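Local coordinates for 1,4-dihydroxy-2-naphthoyl-CoA hydrolase (Prochlorococcus marinus, PDB 2HX5), which probably hydrolyses 1,4-dihydroxy-2-naphthoyl-CoA to 1,4-dihydroxy-2-naphthoate and CoA, a step in phylloquinone (vitamin K1) biosynthesis, at residues Phe27-Leu30 / Phe31-His35. Residues are numbered along the deposited sequence; the frame is centred on the assembly and turned at random.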
loop_
_atom_site.group_PDB
_atom_site.type_symbol
_atom_site.label_atom_id
_atom_site.label_comp_id
_atom_site.label_asym_id
_atom_site.label_seq_id
_atom_site.Cartn_x
_atom_site.Cartn_y
_atom_site.Cartn_z
ATOM N N PHE A 27 -1.985 5.232 9.715
ATOM C CA PHE A 27 -3.414 5.536 9.812
ATOM C C PHE A 27 -4.266 5.021 8.679
ATOM O O PHE A 27 -5.331 4.468 8.913
ATOM C CB PHE A 27 -3.676 7.073 10.035
ATOM C CG PHE A 27 -3.506 7.920 8.816
ATOM C CD1 PHE A 27 -2.300 8.075 8.148
ATOM C CD2 PHE A 27 -4.615 8.519 8.273
ATOM C CE1 PHE A 27 -2.220 8.823 7.000
ATOM C CE2 PHE A 27 -4.520 9.278 7.140
ATOM C CZ PHE A 27 -3.342 9.428 6.495
ATOM N N HIS A 28 -3.817 5.193 7.437
ATOM C CA HIS A 28 -4.701 4.879 6.321
ATOM C C HIS A 28 -4.924 3.390 6.123
ATOM O O HIS A 28 -5.863 3.015 5.424
ATOM C CB HIS A 28 -4.255 5.563 5.008
ATOM C CG HIS A 28 -2.890 5.213 4.545
ATOM N ND1 HIS A 28 -2.608 3.982 4.001
ATOM C CD2 HIS A 28 -1.772 5.960 4.406
ATOM C CE1 HIS A 28 -1.339 3.957 3.632
ATOM N NE2 HIS A 28 -0.825 5.153 3.829
ATOM N N GLN A 29 -4.112 2.551 6.732
ATOM C CA GLN A 29 -4.315 1.105 6.634
ATOM C C GLN A 29 -5.670 0.694 7.150
ATOM O O GLN A 29 -6.265 -0.298 6.749
ATOM C CB GLN A 29 -3.256 0.347 7.450
ATOM C CG GLN A 29 -1.869 0.486 6.896
ATOM C CD GLN A 29 -1.639 -0.390 5.707
ATOM O OE1 GLN A 29 -2.489 -1.198 5.334
ATOM N NE2 GLN A 29 -0.478 -0.275 5.124
ATOM N N LEU A 30 -6.167 1.484 8.113
ATOM C CA LEU A 30 -7.499 1.167 8.676
ATOM C C LEU A 30 -8.550 1.053 7.579
ATOM O O LEU A 30 -9.437 0.234 7.652
ATOM C CB LEU A 30 -7.957 2.202 9.704
ATOM C CG LEU A 30 -9.061 1.698 10.663
ATOM C CD1 LEU A 30 -8.505 0.851 11.766
ATOM C CD2 LEU A 30 -9.887 2.908 11.244
ATOM N N PHE A 31 -8.472 1.955 6.611
ATOM C CA PHE A 31 -9.477 1.954 5.533
ATOM C C PHE A 31 -9.393 0.773 4.637
ATOM O O PHE A 31 -10.399 0.250 4.157
ATOM C CB PHE A 31 -9.352 3.267 4.746
ATOM C CG PHE A 31 -9.767 4.489 5.509
ATOM C CD1 PHE A 31 -11.107 4.708 5.834
ATOM C CD2 PHE A 31 -8.822 5.395 5.899
ATOM C CE1 PHE A 31 -11.487 5.803 6.549
ATOM C CE2 PHE A 31 -9.197 6.502 6.633
ATOM C CZ PHE A 31 -10.549 6.710 6.921
ATOM N N ARG A 32 -8.158 0.347 4.351
ATOM C CA ARG A 32 -7.976 -0.906 3.616
ATOM C C ARG A 32 -8.609 -2.088 4.366
ATOM O O ARG A 32 -9.310 -2.949 3.832
ATOM C CB ARG A 32 -6.480 -1.225 3.351
ATOM C CG ARG A 32 -6.320 -2.594 2.695
ATOM C CD ARG A 32 -4.860 -2.751 2.284
ATOM N NE ARG A 32 -3.972 -2.913 3.439
ATOM C CZ ARG A 32 -3.749 -4.045 4.088
ATOM N NH1 ARG A 32 -4.344 -5.188 3.800
ATOM N NH2 ARG A 32 -2.907 -4.043 5.097
ATOM N N TRP A 33 -8.357 -2.130 5.665
ATOM C CA TRP A 33 -8.948 -3.198 6.480
ATOM C C TRP A 33 -10.478 -3.172 6.439
ATOM O O TRP A 33 -11.161 -4.211 6.435
ATOM C CB TRP A 33 -8.501 -3.126 7.936
ATOM C CG TRP A 33 -6.994 -3.270 8.139
ATOM C CD1 TRP A 33 -6.059 -3.610 7.231
ATOM C CD2 TRP A 33 -6.298 -2.953 9.324
ATOM N NE1 TRP A 33 -4.808 -3.587 7.801
ATOM C CE2 TRP A 33 -4.921 -3.176 9.092
ATOM C CE3 TRP A 33 -6.712 -2.516 10.587
ATOM C CZ2 TRP A 33 -3.951 -2.952 10.074
ATOM C CZ3 TRP A 33 -5.756 -2.321 11.548
ATOM C CH2 TRP A 33 -4.390 -2.540 11.290
ATOM N N CYS A 34 -11.041 -1.966 6.474
ATOM C CA CYS A 34 -12.498 -1.849 6.355
ATOM C C CYS A 34 -13.022 -2.397 5.050
ATOM O O CYS A 34 -13.915 -3.243 5.004
ATOM C CB CYS A 34 -12.905 -0.399 6.470
ATOM S SG CYS A 34 -12.734 0.395 8.099
ATOM N N HIS A 35 -12.405 -1.978 3.956
ATOM C CA HIS A 35 -12.858 -2.413 2.656
ATOM C C HIS A 35 -12.734 -3.923 2.523
ATOM O O HIS A 35 -13.645 -4.633 2.057
ATOM C CB HIS A 35 -12.124 -1.681 1.547
ATOM C CG HIS A 35 -12.726 -1.805 0.170
ATOM N ND1 HIS A 35 -12.761 -2.986 -0.554
ATOM C CD2 HIS A 35 -13.265 -0.852 -0.625
ATOM C CE1 HIS A 35 -13.289 -2.722 -1.748
ATOM N NE2 HIS A 35 -13.642 -1.456 -1.793
#
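One face of the Trp33 indole carries the backbone oxygen O of Gln29, 3.4 Å from Trp33 CG and offset toward the rim, with Leu30 CA over the same face; Arg32 NH2 lies in plane at the indole edge. His28 O sits at the edge of the Phe31 ring, near its plane. The Arg32 guanidinium has Trp33 CD1 over one face and turns its NE/NH2 edge to the Gln29 amide, whose plane stands 86° from its own. Arg32 NE and NH2 both donate moderately bent hydrogen bonds to Gln29 OE1, the shorter 2.9 Å from NH2. NE arrives in the carbonyl plane, NH2 above it. Arg32 runs extended through chi2, then bends at chi3 (71°), which brings NE and NH2 alongside OE1 of Gln29, itself folded at chi2 (-78°). NH2 also pairs with Asp18 and NH1 with Glu36, so an alanine at Arg32 would probably leave both carboxylates without this partner and the Gln29 amide free to turn. Phe31 N hydrogen-bonds to His28 O, while Trp33 N to Gln29 O (3.0 Å) and Cys34 N to Leu30 O are i/i+4 helix hydrogen bonds. Leu30 CD1 meets Trp33 CE3 at 4.0 Å, the side chains crossing nearly at right angles. In the central hot-dog helix 29-45, Leu30, Trp33 and Cys34 pack on strand 99-108, Leu30 and Cys34 also on 111-124, while the Phe31 ring stacks on Phe31 of a second subunit.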